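Local coordinates for N-acetyl-beta-D glucosaminidase (Rhizomucor miehei CAU432, PDB 4ZM6), which probably removes N-acetylglucosamine units as a family 3 glycoside hydrolase and carries a GCN5-related glucosamine N-acetyltransferase region that binds acetyl-CoA, at residues G14-C19 against D324-S329; M127-A132 against N293-I298; E167-Q170 against A175-I178; V228-M233 against P248-D253. All blocks are in the same frame, centred on the assembly; numbering follows the deposited sequence.

Overall arrangement
From the N terminus, 14-19 supplies the first barrel strand and closes its loop with 324-329 on helix 323-340, so that contact 1 encloses the other three. Contact 2 opens next, at 127-132, and closes at 293-298, nested within that loop. Inside it come contact 3, a short return from helix 155-171 toward strand 178-181, and then contact 4, within the unit of strand 227-230 and helix 251-258; these two lie in series, and no loops cross. Contact 2 spans the barrel interior, contacts 1 and 4 pack helices on the approach to strand 17-19 and on strand 227-230, and contact 3 belongs to a helix-to-strand turn. Strands 17-19 and 296-298 are neighbours, joining contacts 1 and 2.

Contact 1. Residues G14-C19 against D324-S329; sequences GQLLMC and DEIRQS
L16, just ahead of strand 17-19, is the one residue of 14-19 that touches the helix segment, meeting I326 and S329 on one flank of helix 323-340. Its CD2 methyl meets the tips of both branches of I326, lying 3.9 Å from I326 CG2 and 4.0 Å from I326 CD1, while S329 CB approaches the same L16 CD2 at 4.2 Å. The leucine's CG is anti to its carbonyl carbon (chi1 -83°), which sends the isobutyl group out from the chain to the helix, and the two branched side chains meet at a slant. L330, on the next position of the helix, also touches L16. This buried patch is the close-packed part. On the remote side of the same helix the character changes: D324 and R327 are exposed to solvent, and the CB of R327 heads away from L16. The join is one of the packing interfaces of the TIM barrel, here between helix 323-340 and the chain entering the first strand. No hydrogen bond spans the two segments. The backbone of L16 is hydrogen-bonded to A296, and the hydroxyl of S329 to D294, a carboxylate that also forms salt bridges with R256 and R332 and is therefore probably ionised. The chemistry thus implies a join that is apolar and undirected across the two segments, with the polar bonds made to residues beside it.

Contact 2. Residues M127-A132 against N293-I298; sequences MNWNLA and NDMAMI
The closest CA atoms of the two backbones, L131 CA and M297 CA, are 11.3 Å apart, a gap bridged wholly by side chains. The W129-M295 pair makes the closer contact. The indole, with CG anti to the backbone N (chi1 -170°), extends toward M295, whose chain comes past it in the opposite sense. M295 SD lies 3.8 Å from W129 CH2 and 4.1 Å from W129 CZ3, beside the CH2-CZ3 side of the six-membered ring. The sulfur is 5.0 Å from that ring's centroid and 73° off its normal, an oblique Met-aromatic contact. Strands 129-130 and 296-298 are not neighbours in the TIM barrel, so the side chains meet across its interior. A second, looser pair lies alongside: L131 CD1 stands 4.5 Å from M297 SD, with I43 touching both residues. L131 is also the centre of an inverse gamma turn, whose bond from A132 N to N130 O is weak. The indole is further held by its surroundings, W129 NE1 bonding to the hydroxyl of S177 and F76 meeting the ring edge-to-face.

Contact 3. Residues E167-Q170 against A175-I178; sequences EGYQ and ATSI
The phenol ring of Y169 and the side-chain amide of Q170 are the flat groups that meet T176, and the threonine reaches them differently. Its CG2 methyl comes to the tyrosine ring obliquely, 4.1 Å from Y169 CD2, near the root of the ring, and A115 and I118 of helix 108-125 pack on the same side chain. The Q170 and T176 side chains cross at about a right angle. This is an alpha-to-beta turn of the TIM barrel, in which the end of helix 155-171 is folded back on the residues leading into strand 178-181. The chain reverses quickly here: Q170 CA and A175 CA are only 5.6 Å apart. T176 divides its two branches between the partners. With chi1 at 58°, OG1 sits between the backbone N and the carbonyl carbon and is turned to the glutamine, while CG2 is left anti to the carbonyl carbon and fills the angle between the two helix residues. The backbone polar groups of T176 are met from the neighbouring strand's approach, the N by the hydroxyl of T226 and the O by that of S227. At the far end of the ring, Y169 OH makes a weak hydrogen bond to N83. The methyl at the centre is nearly equidistant from its two neighbours, T176 CG2 lying 3.5 Å from Y169 CB and 3.5 Å from Q170 CG.

Contact 4. Residues V228-M233 against P248-D253; sequences VMVGHM and PEIVRD
V230 makes the apolar contact by dividing its two methyls between I250 and V251. V230 CG1 lies 4.3 Å from I250 CG2, and V230 CG2 lies 4.3 Å from V251 CG2, so one branched side chain meets two consecutive residues. The V230 chi1 of -174° places CG1 anti to its backbone N and spreads the methyls across that surface. Contact is through methyl groups throughout, with V230 CA and V251 CA 7.6 Å apart. All three side chains are buried, and no hydrogen bond crosses between the segments. I265, on the next strand, touches both valines and borders the same apolar patch. These pieces belong to a beta-alpha-beta unit of the TIM barrel, made of strand 227-230, helix 251-258 and strand 264-267. Alternation along the first strand then assigns the sides: V230 is turned to the outer helix, whereas M229 packs on L131 of the barrel interior. Backbone hydrogen bonds form a second group. A wider, pi-type turn at 251-253 has D253 N donating to P248 O at 3.0 Å, while the bond from R252 N to the same P248 O is weak. Polar bonds are made by neighbouring residues. S245 OG is within hydrogen-bonding reach of the carbonyls of both V230 and G231, sharing one proton between them, and G231 O is also bonded by the hydroxyl of S244. On the helix, D253 packs against Q591 of the second subunit.

Contact 1. Residues G14-C19 against D324-S329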
loop_
_atom_site.group_PDB
_atom_site.type_symbol
_atom_site.label_atom_id
_atom_site.label_comp_id
_atom_site.label_asym_id
_atom_site.label_seq_id
_atom_site.Cartn_x
_atom_site.Cartn_y
_atom_site.Cartn_z
ATOM N N GLY A 14 9.603 39.976 -9.327
ATOM C CA GLY A 14 8.304 40.000 -10.001
ATOM C C GLY A 14 7.849 38.633 -10.487
ATOM O O GLY A 14 6.649 38.365 -10.564
ATOM N N GLN A 15 8.808 37.764 -10.806
ATOM C CA GLN A 15 8.511 36.398 -11.247
ATOM C C GLN A 15 7.798 35.575 -10.158
ATOM O O GLN A 15 7.106 34.602 -10.469
ATOM C CB GLN A 15 9.794 35.671 -11.694
ATOM C CG GLN A 15 10.532 36.294 -12.882
ATOM C CD GLN A 15 9.771 36.205 -14.201
ATOM O OE1 GLN A 15 8.851 36.982 -14.460
ATOM N NE2 GLN A 15 10.175 35.271 -15.054
ATOM N N LEU A 16 7.958 35.981 -8.896
ATOM C CA LEU A 16 7.357 35.286 -7.750
ATOM C C LEU A 16 5.909 35.694 -7.448
ATOM O O LEU A 16 5.398 35.385 -6.369
ATOM C CB LEU A 16 8.216 35.499 -6.491
ATOM C CG LEU A 16 9.423 34.580 -6.299
ATOM C CD1 LEU A 16 10.227 34.422 -7.578
ATOM C CD2 LEU A 16 10.301 35.074 -5.157
ATOM N N LEU A 17 5.238 36.364 -8.385
ATOM C CA LEU A 17 3.864 36.813 -8.152
ATOM C C LEU A 17 2.882 36.426 -9.247
ATOM O O LEU A 17 3.263 36.155 -10.386
ATOM C CB LEU A 17 3.815 38.331 -7.950
ATOM C CG LEU A 17 3.885 38.795 -6.493
ATOM C CD1 LEU A 17 5.320 39.106 -6.088
ATOM C CD2 LEU A 17 2.986 40.004 -6.293
ATOM N N MET A 18 1.607 36.415 -8.861
ATOM C CA MET A 18 0.494 36.120 -9.751
ATOM C C MET A 18 -0.644 37.056 -9.374
ATOM O O MET A 18 -1.099 37.048 -8.226
ATOM C CB MET A 18 0.052 34.663 -9.592
ATOM C CG MET A 18 -1.030 34.224 -10.569
ATOM S SD MET A 18 -1.473 32.485 -10.386
ATOM C CE MET A 18 0.027 31.695 -10.962
ATOM N N CYS A 19 -1.093 37.864 -10.332
ATOM C CA CYS A 19 -2.041 38.942 -10.051
ATOM C C CYS A 19 -3.111 39.043 -11.132
ATOM O O CYS A 19 -2.834 38.826 -12.313
ATOM C CB CYS A 19 -1.291 40.271 -9.937
ATOM S SG CYS A 19 0.275 40.180 -9.027
ATOM N N ASP A 324 19.287 34.152 -0.283
ATOM C CA ASP A 324 19.689 32.852 -0.817
ATOM C C ASP A 324 18.472 31.987 -1.172
ATOM O O ASP A 324 18.491 31.259 -2.166
ATOM C CB ASP A 324 20.584 32.126 0.193
ATOM C CG ASP A 324 21.415 31.029 -0.442
ATOM O OD1 ASP A 324 20.832 30.018 -0.883
ATOM O OD2 ASP A 324 22.656 31.173 -0.490
ATOM N N GLU A 325 17.420 32.075 -0.358
ATOM C CA GLU A 325 16.201 31.286 -0.564
ATOM C C GLU A 325 15.386 31.802 -1.751
ATOM O O GLU A 325 14.770 31.012 -2.469
ATOM C CB GLU A 325 15.339 31.277 0.710
ATOM C CG GLU A 325 14.320 30.141 0.790
ATOM C CD GLU A 325 14.955 28.756 0.844
ATOM O OE1 GLU A 325 14.322 27.791 0.364
ATOM O OE2 GLU A 325 16.088 28.622 1.356
ATOM N N ILE A 326 15.388 33.119 -1.955
ATOM C CA ILE A 326 14.669 33.740 -3.077
ATOM C C ILE A 326 15.312 33.371 -4.426
ATOM O O ILE A 326 14.617 33.244 -5.436
ATOM C CB ILE A 326 14.601 35.280 -2.930
ATOM C CG1 ILE A 326 13.837 35.680 -1.657
ATOM C CG2 ILE A 326 13.955 35.921 -4.157
ATOM C CD1 ILE A 326 12.329 35.590 -1.764
ATOM N N ARG A 327 16.635 33.208 -4.437
ATOM C CA ARG A 327 17.346 32.727 -5.625
ATOM C C ARG A 327 16.832 31.349 -6.038
ATOM O O ARG A 327 16.505 31.126 -7.208
ATOM C CB ARG A 327 18.853 32.645 -5.358
ATOM C CG ARG A 327 19.560 33.988 -5.241
ATOM C CD ARG A 327 19.706 34.683 -6.590
ATOM N NE ARG A 327 20.984 35.386 -6.718
ATOM C CZ ARG A 327 22.159 34.799 -6.961
ATOM N NH1 ARG A 327 22.251 33.478 -7.099
ATOM N NH2 ARG A 327 23.257 35.540 -7.061
ATOM N N GLN A 328 16.765 30.437 -5.067
ATOM C CA GLN A 328 16.253 29.080 -5.290
ATOM C C GLN A 328 14.803 29.085 -5.762
ATOM O O GLN A 328 14.420 28.247 -6.572
ATOM C CB GLN A 328 16.363 28.243 -4.015
ATOM C CG GLN A 328 17.787 27.899 -3.613
ATOM C CD GLN A 328 17.908 27.573 -2.137
ATOM O OE1 GLN A 328 18.680 28.201 -1.417
ATOM N NE2 GLN A 328 17.131 26.600 -1.676
ATOM N N SER A 329 14.002 30.018 -5.246
ATOM C CA SER A 329 12.621 30.191 -5.700
ATOM C C SER A 329 12.566 30.653 -7.156
ATOM O O SER A 329 11.809 30.108 -7.956
ATOM C CB SER A 329 11.880 31.191 -4.808
ATOM O OG SER A 329 11.863 30.759 -3.459
#

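Contact 2. Residues M127-A132 against N293-I298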
loop_
_atom_site.group_PDB
_atom_site.type_symbol
_atom_site.label_atom_id
_atom_site.label_comp_id
_atom_site.label_asym_id
_atom_site.label_seq_id
_atom_site.Cartn_x
_atom_site.Cartn_y
_atom_site.Cartn_z
ATOM N N MET A 127 -4.211 30.259 -22.198
ATOM C CA MET A 127 -4.029 29.753 -20.829
ATOM C C MET A 127 -3.018 28.630 -20.819
ATOM O O MET A 127 -3.129 27.682 -21.594
ATOM C CB MET A 127 -5.328 29.230 -20.212
ATOM C CG MET A 127 -6.038 30.242 -19.345
ATOM S SD MET A 127 -6.806 31.495 -20.372
ATOM C CE MET A 127 -8.267 30.620 -20.932
ATOM N N ASN A 128 -2.055 28.731 -19.914
ATOM C CA ASN A 128 -0.970 27.768 -19.822
ATOM C C ASN A 128 -0.666 27.380 -18.372
ATOM O O ASN A 128 0.467 27.036 -18.033
ATOM C CB ASN A 128 0.271 28.337 -20.520
ATOM C CG ASN A 128 0.606 29.750 -20.071
ATOM O OD1 ASN A 128 0.004 30.284 -19.136
ATOM N ND2 ASN A 128 1.570 30.363 -20.738
ATOM N N TRP A 129 -1.691 27.435 -17.525
ATOM C CA TRP A 129 -1.578 27.037 -16.123
ATOM C C TRP A 129 -2.975 26.931 -15.527
ATOM O O TRP A 129 -3.601 27.939 -15.217
ATOM C CB TRP A 129 -0.751 28.046 -15.316
ATOM C CG TRP A 129 -0.385 27.582 -13.919
ATOM C CD1 TRP A 129 -0.986 26.593 -13.187
ATOM C CD2 TRP A 129 0.652 28.112 -13.087
ATOM N NE1 TRP A 129 -0.377 26.471 -11.966
ATOM C CE2 TRP A 129 0.629 27.391 -11.877
ATOM C CE3 TRP A 129 1.601 29.124 -13.250
ATOM C CZ2 TRP A 129 1.516 27.649 -10.836
ATOM C CZ3 TRP A 129 2.484 29.384 -12.215
ATOM C CH2 TRP A 129 2.433 28.649 -11.022
ATOM N N ASN A 130 -3.459 25.707 -15.362
ATOM C CA ASN A 130 -4.724 25.491 -14.691
ATOM C C ASN A 130 -4.471 25.243 -13.204
ATOM O O ASN A 130 -3.711 24.345 -12.834
ATOM C CB ASN A 130 -5.466 24.316 -15.320
ATOM C CG ASN A 130 -6.911 24.222 -14.859
ATOM O OD1 ASN A 130 -7.370 25.011 -14.027
ATOM N ND2 ASN A 130 -7.638 23.245 -15.400
ATOM N N LEU A 131 -5.102 26.053 -12.356
ATOM C CA LEU A 131 -4.993 25.893 -10.907
ATOM C C LEU A 131 -5.908 24.744 -10.500
ATOM O O LEU A 131 -7.038 24.943 -10.058
ATOM C CB LEU A 131 -5.369 27.188 -10.183
ATOM C CG LEU A 131 -4.566 28.426 -10.587
ATOM C CD1 LEU A 131 -5.178 29.674 -9.966
ATOM C CD2 LEU A 131 -3.105 28.283 -10.191
ATOM N N ALA A 132 -5.398 23.536 -10.685
ATOM C CA ALA A 132 -6.166 22.318 -10.494
ATOM C C ALA A 132 -5.191 21.144 -10.565
ATOM O O ALA A 132 -4.063 21.307 -11.038
ATOM C CB ALA A 132 -7.236 22.204 -11.575
ATOM N N ASN A 293 7.101 29.519 0.674
ATOM C CA ASN A 293 6.418 29.599 -0.616
ATOM C C ASN A 293 7.343 30.203 -1.667
ATOM O O ASN A 293 8.125 31.111 -1.367
ATOM C CB ASN A 293 5.152 30.457 -0.522
ATOM C CG ASN A 293 3.994 29.737 0.141
ATOM O OD1 ASN A 293 3.261 28.993 -0.512
ATOM N ND2 ASN A 293 3.799 29.980 1.433
ATOM N N ASP A 294 7.260 29.691 -2.891
ATOM C CA ASP A 294 7.979 30.277 -4.012
ATOM C C ASP A 294 7.185 31.405 -4.665
ATOM O O ASP A 294 7.749 32.202 -5.403
ATOM C CB ASP A 294 8.284 29.211 -5.065
ATOM C CG ASP A 294 9.298 28.193 -4.593
ATOM O OD1 ASP A 294 10.322 28.589 -4.004
ATOM O OD2 ASP A 294 9.078 26.987 -4.819
ATOM N N MET A 295 5.882 31.473 -4.412
ATOM C CA MET A 295 5.015 32.344 -5.196
ATOM C C MET A 295 3.823 32.844 -4.384
ATOM O O MET A 295 3.302 32.122 -3.529
ATOM C CB MET A 295 4.530 31.579 -6.433
ATOM C CG MET A 295 4.254 32.446 -7.649
ATOM S SD MET A 295 4.221 31.516 -9.195
ATOM C CE MET A 295 5.926 30.987 -9.280
ATOM N N ALA A 296 3.400 34.080 -4.659
ATOM C CA ALA A 296 2.262 34.693 -3.964
ATOM C C ALA A 296 1.160 35.103 -4.942
ATOM O O ALA A 296 1.423 35.721 -5.975
ATOM C CB ALA A 296 2.722 35.892 -3.150
ATOM N N MET A 297 -0.074 34.762 -4.593
ATOM C CA MET A 297 -1.224 35.015 -5.446
ATOM C C MET A 297 -2.011 36.201 -4.898
ATOM O O MET A 297 -2.313 36.255 -3.703
ATOM C CB MET A 297 -2.103 33.765 -5.505
ATOM C CG MET A 297 -3.379 33.901 -6.320
ATOM S SD MET A 297 -4.203 32.305 -6.471
ATOM C CE MET A 297 -5.914 32.776 -6.726
ATOM N N ILE A 298 -2.324 37.153 -5.774
ATOM C CA ILE A 298 -3.116 38.325 -5.404
ATOM C C ILE A 298 -4.136 38.618 -6.508
ATOM O O ILE A 298 -3.995 39.566 -7.283
ATOM C CB ILE A 298 -2.228 39.565 -5.131
ATOM C CG1 ILE A 298 -1.009 39.189 -4.276
ATOM C CG2 ILE A 298 -3.048 40.652 -4.444
ATOM C CD1 ILE A 298 -0.093 40.347 -3.941
#

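Contact 3. Residues E167-Q170 against A175-I178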
loop_
_atom_site.group_PDB
_atom_site.type_symbol
_atom_site.label_atom_id
_atom_site.label_comp_id
_atom_site.label_asym_id
_atom_site.label_seq_id
_atom_site.Cartn_x
_atom_site.Cartn_y
_atom_site.Cartn_z
ATOM N N GLU A 167 -1.812 14.363 -14.872
ATOM C CA GLU A 167 -1.309 13.827 -16.132
ATOM C C GLU A 167 -2.019 14.523 -17.289
ATOM O O GLU A 167 -1.386 15.190 -18.097
ATOM C CB GLU A 167 -1.505 12.300 -16.217
ATOM C CG GLU A 167 -1.394 11.725 -17.630
ATOM C CD GLU A 167 -1.250 10.213 -17.671
ATOM O OE1 GLU A 167 -1.330 9.638 -18.772
ATOM O OE2 GLU A 167 -1.055 9.587 -16.615
ATOM N N GLY A 168 -3.337 14.382 -17.346
ATOM C CA GLY A 168 -4.129 14.926 -18.450
ATOM C C GLY A 168 -3.823 16.374 -18.789
ATOM O O GLY A 168 -3.583 16.708 -19.951
ATOM N N TYR A 169 -3.823 17.231 -17.771
ATOM C CA TYR A 169 -3.586 18.659 -17.967
ATOM C C TYR A 169 -2.187 18.909 -18.493
ATOM O O TYR A 169 -2.016 19.611 -19.484
ATOM C CB TYR A 169 -3.776 19.442 -16.661
ATOM C CG TYR A 169 -5.213 19.581 -16.200
ATOM C CD1 TYR A 169 -6.197 20.081 -17.047
ATOM C CD2 TYR A 169 -5.581 19.243 -14.904
ATOM C CE1 TYR A 169 -7.509 20.222 -16.618
ATOM C CE2 TYR A 169 -6.891 19.374 -14.467
ATOM C CZ TYR A 169 -7.851 19.865 -15.323
ATOM O OH TYR A 169 -9.151 19.996 -14.884
ATOM N N GLN A 170 -1.195 18.323 -17.826
ATOM C CA GLN A 170 0.215 18.547 -18.160
ATOM C C GLN A 170 0.615 17.872 -19.463
ATOM O O GLN A 170 1.555 18.294 -20.134
ATOM C CB GLN A 170 1.106 18.070 -17.021
ATOM C CG GLN A 170 0.874 18.843 -15.737
ATOM C CD GLN A 170 1.807 18.437 -14.623
ATOM O OE1 GLN A 170 2.385 17.352 -14.632
ATOM N NE2 GLN A 170 1.962 19.311 -13.654
ATOM N N ALA A 175 0.414 23.788 -17.073
ATOM C CA ALA A 175 0.908 23.570 -15.707
ATOM C C ALA A 175 -0.235 23.295 -14.729
ATOM O O ALA A 175 -1.391 23.606 -15.014
ATOM C CB ALA A 175 1.727 24.763 -15.245
ATOM N N THR A 176 0.093 22.708 -13.579
ATOM C CA THR A 176 -0.921 22.328 -12.593
ATOM C C THR A 176 -0.573 22.773 -11.176
ATOM O O THR A 176 0.557 23.157 -10.880
ATOM C CB THR A 176 -1.181 20.803 -12.587
ATOM O OG1 THR A 176 0.037 20.091 -12.324
ATOM C CG2 THR A 176 -1.761 20.351 -13.918
ATOM N N SER A 177 -1.582 22.723 -10.314
ATOM C CA SER A 177 -1.436 23.039 -8.902
ATOM C C SER A 177 -2.413 22.177 -8.134
ATOM O O SER A 177 -3.624 22.382 -8.212
ATOM C CB SER A 177 -1.733 24.511 -8.629
ATOM O OG SER A 177 -0.803 25.345 -9.286
ATOM N N ILE A 178 -1.888 21.189 -7.417
ATOM C CA ILE A 178 -2.728 20.375 -6.552
ATOM C C ILE A 178 -3.036 21.186 -5.288
ATOM O O ILE A 178 -2.142 21.821 -4.713
ATOM C CB ILE A 178 -2.115 18.986 -6.242
ATOM C CG1 ILE A 178 -0.687 19.087 -5.712
ATOM C CG2 ILE A 178 -2.124 18.127 -7.495
ATOM C CD1 ILE A 178 -0.221 17.829 -5.021
#

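Contact 4. Residues V228-M233 against P248-D253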
loop_
_atom_site.group_PDB
_atom_site.type_symbol
_atom_site.label_atom_id
_atom_site.label_comp_id
_atom_site.label_asym_id
_atom_site.label_seq_id
_atom_site.Cartn_x
_atom_site.Cartn_y
_atom_site.Cartn_z
ATOM N N VAL A 228 2.365 23.063 -6.174
ATOM C CA VAL A 228 1.462 22.731 -5.076
ATOM C C VAL A 228 0.940 24.024 -4.452
ATOM O O VAL A 228 1.715 24.930 -4.170
ATOM C CB VAL A 228 2.183 21.904 -3.992
ATOM C CG1 VAL A 228 1.272 21.665 -2.791
ATOM C CG2 VAL A 228 2.669 20.580 -4.565
ATOM N N MET A 229 -0.370 24.104 -4.236
ATOM C CA MET A 229 -0.972 25.284 -3.624
ATOM C C MET A 229 -1.332 25.034 -2.156
ATOM O O MET A 229 -1.967 24.034 -1.814
ATOM C CB MET A 229 -2.219 25.711 -4.393
ATOM C CG MET A 229 -2.788 27.054 -3.951
ATOM S SD MET A 229 -4.409 27.376 -4.658
ATOM C CE MET A 229 -3.952 27.735 -6.349
ATOM N N VAL A 230 -0.937 25.969 -1.301
ATOM C CA VAL A 230 -1.232 25.896 0.119
ATOM C C VAL A 230 -2.425 26.795 0.431
ATOM O O VAL A 230 -2.337 28.020 0.332
ATOM C CB VAL A 230 -0.014 26.340 0.947
ATOM C CG1 VAL A 230 -0.267 26.114 2.428
ATOM C CG2 VAL A 230 1.232 25.592 0.492
ATOM N N GLY A 231 -3.544 26.189 0.809
ATOM C CA GLY A 231 -4.726 26.946 1.200
ATOM C C GLY A 231 -4.545 27.651 2.531
ATOM O O GLY A 231 -3.463 27.612 3.132
ATOM N N HIS A 232 -5.614 28.299 2.990
ATOM C CA HIS A 232 -5.602 29.037 4.252
ATOM C C HIS A 232 -6.435 28.304 5.291
ATOM O O HIS A 232 -7.665 28.390 5.282
ATOM C CB HIS A 232 -6.146 30.450 4.051
ATOM C CG HIS A 232 -5.602 31.135 2.841
ATOM N ND1 HIS A 232 -4.288 31.538 2.741
ATOM C CD2 HIS A 232 -6.197 31.493 1.679
ATOM C CE1 HIS A 232 -4.095 32.114 1.568
ATOM N NE2 HIS A 232 -5.239 32.102 0.906
ATOM N N MET A 233 -5.757 27.575 6.175
ATOM C CA MET A 233 -6.407 26.890 7.292
ATOM C C MET A 233 -5.504 26.844 8.522
ATOM O O MET A 233 -4.279 26.756 8.407
ATOM C CB MET A 233 -6.859 25.479 6.884
ATOM C CG MET A 233 -5.927 24.748 5.926
ATOM S SD MET A 233 -6.823 23.620 4.839
ATOM C CE MET A 233 -5.919 23.855 3.312
ATOM N N PRO A 248 5.630 28.512 8.480
ATOM C CA PRO A 248 6.741 27.681 8.002
ATOM C C PRO A 248 6.655 26.218 8.461
ATOM O O PRO A 248 7.300 25.354 7.867
ATOM C CB PRO A 248 7.974 28.363 8.605
ATOM C CG PRO A 248 7.467 29.006 9.845
ATOM C CD PRO A 248 6.071 29.461 9.518
ATOM N N GLU A 249 5.867 25.949 9.499
ATOM C CA GLU A 249 5.657 24.583 9.976
ATOM C C GLU A 249 4.911 23.745 8.940
ATOM O O GLU A 249 5.079 22.526 8.880
ATOM C CB GLU A 249 4.879 24.574 11.299
ATOM C CG GLU A 249 5.623 25.181 12.483
ATOM C CD GLU A 249 5.434 26.682 12.620
ATOM O OE1 GLU A 249 5.827 27.225 13.671
ATOM O OE2 GLU A 249 4.901 27.320 11.683
ATOM N N ILE A 250 4.081 24.403 8.138
ATOM C CA ILE A 250 3.312 23.739 7.091
ATOM C C ILE A 250 4.053 23.749 5.756
ATOM O O ILE A 250 4.144 22.727 5.086
ATOM C CB ILE A 250 1.942 24.422 6.909
ATOM C CG1 ILE A 250 1.128 24.363 8.212
ATOM C CG2 ILE A 250 1.177 23.806 5.743
ATOM C CD1 ILE A 250 0.792 22.972 8.697
ATOM N N VAL A 251 4.580 24.904 5.370
ATOM C CA VAL A 251 5.186 25.056 4.050
ATOM C C VAL A 251 6.590 24.448 3.996
ATOM O O VAL A 251 6.820 23.508 3.243
ATOM C CB VAL A 251 5.221 26.535 3.607
ATOM C CG1 VAL A 251 5.861 26.673 2.231
ATOM C CG2 VAL A 251 3.813 27.115 3.601
ATOM N N ARG A 252 7.521 24.972 4.791
ATOM C CA ARG A 252 8.913 24.507 4.748
ATOM C C ARG A 252 9.068 23.125 5.373
ATOM O O ARG A 252 9.533 22.187 4.723
ATOM C CB ARG A 252 9.845 25.497 5.460
ATOM N N ASP A 253 8.662 23.012 6.632
ATOM C CA ASP A 253 8.884 21.800 7.421
ATOM C C ASP A 253 8.180 20.568 6.865
ATOM O O ASP A 253 8.713 19.463 6.934
ATOM C CB ASP A 253 8.435 22.018 8.870
ATOM C CG ASP A 253 9.258 23.066 9.588
ATOM O OD1 ASP A 253 10.174 23.644 8.957
ATOM O OD2 ASP A 253 8.983 23.313 10.785
#